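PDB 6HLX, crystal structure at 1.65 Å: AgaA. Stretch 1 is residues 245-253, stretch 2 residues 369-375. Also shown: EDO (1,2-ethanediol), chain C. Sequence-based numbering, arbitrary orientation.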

# COMPACT_ATOMS: atom_id res chain seq x y z
N PHE A 245 0.99 -16.21 3.41
CA PHE A 245 0.80 -17.42 4.23
C PHE A 245 1.28 -17.20 5.66
O PHE A 245 2.40 -16.71 5.87
N ASN A 246 0.50 -17.66 6.65
CA ASN A 246 0.98 -17.64 8.02
C ASN A 246 1.82 -18.91 8.16
O ASN A 246 1.27 -20.03 8.17
N THR A 247 3.15 -18.74 8.28
CA THR A 247 4.07 -19.88 8.33
C THR A 247 4.01 -20.66 9.66
O THR A 247 4.66 -21.72 9.76
N LYS A 248 3.19 -20.21 10.64
CA LYS A 248 2.95 -20.99 11.88
C LYS A 248 1.88 -22.06 11.63
O LYS A 248 1.75 -23.00 12.42
N PHE A 249 1.15 -21.96 10.49
CA PHE A 249 0.20 -23.00 10.08
C PHE A 249 1.10 -24.04 9.43
O PHE A 249 1.69 -23.78 8.38
N GLU A 250 1.29 -25.18 10.12
CA GLU A 250 2.27 -26.21 9.74
C GLU A 250 2.39 -26.48 8.21
O GLU A 250 3.51 -26.33 7.72
N PRO A 251 1.34 -26.81 7.42
CA PRO A 251 1.55 -27.02 5.97
C PRO A 251 2.22 -25.83 5.26
O PRO A 251 3.06 -26.02 4.37
N PHE A 252 1.91 -24.60 5.69
CA PHE A 252 2.45 -23.37 5.08
C PHE A 252 3.87 -23.02 5.50
O PHE A 252 4.40 -22.00 5.07
N SER A 253 4.48 -23.83 6.38
CA SER A 253 5.88 -23.63 6.76
C SER A 253 6.76 -24.32 5.72
O SER A 253 7.98 -24.20 5.78
N THR A 369 -2.67 -8.78 12.99
CA THR A 369 -2.23 -9.65 14.08
C THR A 369 -1.83 -11.06 13.61
O THR A 369 -1.48 -11.89 14.45
N GLY A 370 -1.91 -11.33 12.30
CA GLY A 370 -1.62 -12.65 11.75
C GLY A 370 -2.68 -13.67 12.13
O GLY A 370 -2.41 -14.88 12.15
N ASP A 371 -3.91 -13.20 12.41
CA ASP A 371 -5.03 -14.06 12.80
C ASP A 371 -5.66 -14.72 11.56
O ASP A 371 -6.83 -14.48 11.23
N TYR A 372 -4.88 -15.57 10.88
CA TYR A 372 -5.32 -16.26 9.67
C TYR A 372 -4.35 -17.38 9.35
O TYR A 372 -3.24 -17.38 9.88
N ASP A 373 -4.75 -18.32 8.44
CA ASP A 373 -3.91 -19.43 7.94
C ASP A 373 -3.22 -18.88 6.66
O ASP A 373 -2.00 -18.93 6.53
N PHE A 374 -4.02 -18.33 5.74
CA PHE A 374 -3.53 -17.61 4.56
C PHE A 374 -4.54 -16.58 4.13
O PHE A 374 -5.69 -16.64 4.56
N THR A 375 -4.09 -15.56 3.38
CA THR A 375 -4.98 -14.46 2.99
C THR A 375 -4.75 -14.03 1.57
O THR A 375 -3.62 -14.12 1.08

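The most distinctive feature of this contact is a single amide side chain, that of Asn 246, which ties a turn of the first stretch to two backbone carbonyls of the second. Asn 246 points toward the second stretch with chi1 in the t well (chi2 -28°), and its ND2 donates to Tyr 372 O at 3.1 Å and, in a weak, strongly bent bond, to Gly 370 O at 2.9 Å. The other end of the amide serves its own chain: Asn 246 OD1 accepts from Lys 248 N at 2.9 Å, inside the type I turn from Asn 246 to Phe 249, so the side chain is held at both ends. The backbone of the same residue completes the anchor, Asn 246 N donating to Asp 373 O at 2.8 Å with near-linear geometry. Gly 370, with positive phi, closes a Schellman motif after a helix and brings its carbonyl within reach of the amide.

Beside this polar cluster, Phe 245 and Phe 374 form an antiparallel, non-hydrogen-bonded bridge pair, and their side chains lie on the same face of the sheet. Phe 245 is an m rotamer and Phe 374 a p rotamer. Their rings are nearly parallel (17°) but slid apart, with centroids 6.0 Å from each other, so that contact is made at the margins, Phe 245 CE2 to Phe 374 CD2 at 3.8 Å. Phe 252, an m rotamer from the 3-10 segment, points toward the second stretch and packs its CE2 against Phe 374 CB at 3.5 Å. Its CZ lies over one face of the Phe 374 ring, the two planes being oblique at 53°, while the edge of the Phe 252 ring meets the backbone, CD2 approaching Asp 373 O at 3.2 Å.

Phe 249, a t rotamer, also points toward the second stretch and offers a ring face to Asp 373. The Asp 373 CB sits 4.3 Å from the centroid of the Phe 249 ring, close to the ring normal, a CH-pi contact made by the m rotamer of the aspartate. The carboxylate is engaged as well: OD1 of Asp 373 accepts a hydrogen bond from O2 of the ethanediol at 2.7 Å, and OD2 is satisfied elsewhere in the structure. This diol, probably from the crystallisation liquor, also brings its C2 to 3.4 Å from Asn 246 ND2. Tyr 372, a p rotamer, leaves its backbone sideways, yet its ring comes nearer, CE1 lying 4.3 Å from Asn 246 CB.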

# COMPACT_ATOMS: atom_id res chain seq x y z
CB PHE A 245 1.62 -18.59 3.64
CG PHE A 245 1.29 -18.95 2.21
CD1 PHE A 245 1.94 -18.34 1.15
CD2 PHE A 245 0.32 -19.91 1.93
CE1 PHE A 245 1.64 -18.70 -0.18
CE2 PHE A 245 0.01 -20.25 0.61
CZ PHE A 245 0.64 -19.61 -0.44
CB ASN A 246 -0.17 -17.64 9.02
CG ASN A 246 0.29 -17.51 10.43
OD1 ASN A 246 1.40 -17.91 10.79
ND2 ASN A 246 -0.56 -16.93 11.28
CB THR A 247 5.49 -19.48 7.96
OG1 THR A 247 6.04 -18.68 8.99
CG2 THR A 247 5.59 -18.81 6.58
CB LYS A 248 2.61 -20.10 13.09
CG LYS A 248 3.85 -19.45 13.67
CD LYS A 248 3.59 -18.75 14.99
CE LYS A 248 4.89 -18.43 15.69
NZ LYS A 248 4.69 -17.63 16.93
CB PHE A 249 -0.87 -22.45 9.12
CG PHE A 249 -1.90 -23.48 8.69
CD1 PHE A 249 -2.88 -23.92 9.58
CD2 PHE A 249 -1.91 -23.99 7.40
CE1 PHE A 249 -3.83 -24.87 9.19
CE2 PHE A 249 -2.86 -24.93 7.00
CZ PHE A 249 -3.81 -25.37 7.90
CB GLU A 250 2.08 -27.50 10.53
CG GLU A 250 3.25 -28.46 10.35
CD GLU A 250 3.52 -29.46 11.46
OE1 GLU A 250 2.70 -29.56 12.40
OE2 GLU A 250 4.57 -30.14 11.38
CB PRO A 251 0.12 -27.24 5.44
CG PRO A 251 -0.61 -27.82 6.61
CD PRO A 251 -0.07 -27.08 7.79
CB PHE A 252 1.50 -22.19 5.32
CG PHE A 252 0.16 -22.33 4.65
CD1 PHE A 252 0.01 -23.16 3.54
CD2 PHE A 252 -0.93 -21.58 5.06
CE1 PHE A 252 -1.24 -23.30 2.92
CE2 PHE A 252 -2.16 -21.69 4.42
CZ PHE A 252 -2.30 -22.54 3.35
CB SER A 253 6.15 -24.25 8.13
OG SER A 253 6.12 -25.66 8.08
CB THR A 369 -3.29 -9.75 15.20
OG1 THR A 369 -4.49 -10.36 14.71
CG2 THR A 369 -3.58 -8.40 15.87
CB ASP A 371 -6.06 -13.28 13.63
CG ASP A 371 -7.16 -14.15 14.21
OD1 ASP A 371 -7.01 -15.40 14.21
OD2 ASP A 371 -8.18 -13.58 14.65
CB TYR A 372 -5.41 -15.26 8.49
CG TYR A 372 -4.11 -14.60 8.06
CD1 TYR A 372 -3.28 -15.20 7.12
CD2 TYR A 372 -3.79 -13.31 8.48
CE1 TYR A 372 -2.13 -14.57 6.65
CE2 TYR A 372 -2.62 -12.67 8.04
CZ TYR A 372 -1.80 -13.30 7.12
OH TYR A 372 -0.69 -12.67 6.60
CB ASP A 373 -4.78 -20.65 7.60
CG ASP A 373 -5.50 -21.27 8.79
OD1 ASP A 373 -5.06 -21.05 9.93
OD2 ASP A 373 -6.53 -21.96 8.57
CB PHE A 374 -3.05 -18.51 3.40
CG PHE A 374 -4.01 -19.35 2.58
CD1 PHE A 374 -5.11 -19.97 3.19
CD2 PHE A 374 -3.72 -19.66 1.25
CE1 PHE A 374 -5.92 -20.85 2.46
CE2 PHE A 374 -4.54 -20.54 0.52
CZ PHE A 374 -5.63 -21.12 1.13
CB THR A 375 -4.87 -13.26 3.98
OG1 THR A 375 -5.86 -12.26 3.65
CG2 THR A 375 -3.48 -12.57 3.97
C1 EDO C . -1.51 -20.60 13.36
O1 EDO C . -1.79 -21.99 13.38
C2 EDO C . -1.73 -20.06 11.93
O2 EDO C . -3.10 -20.13 11.58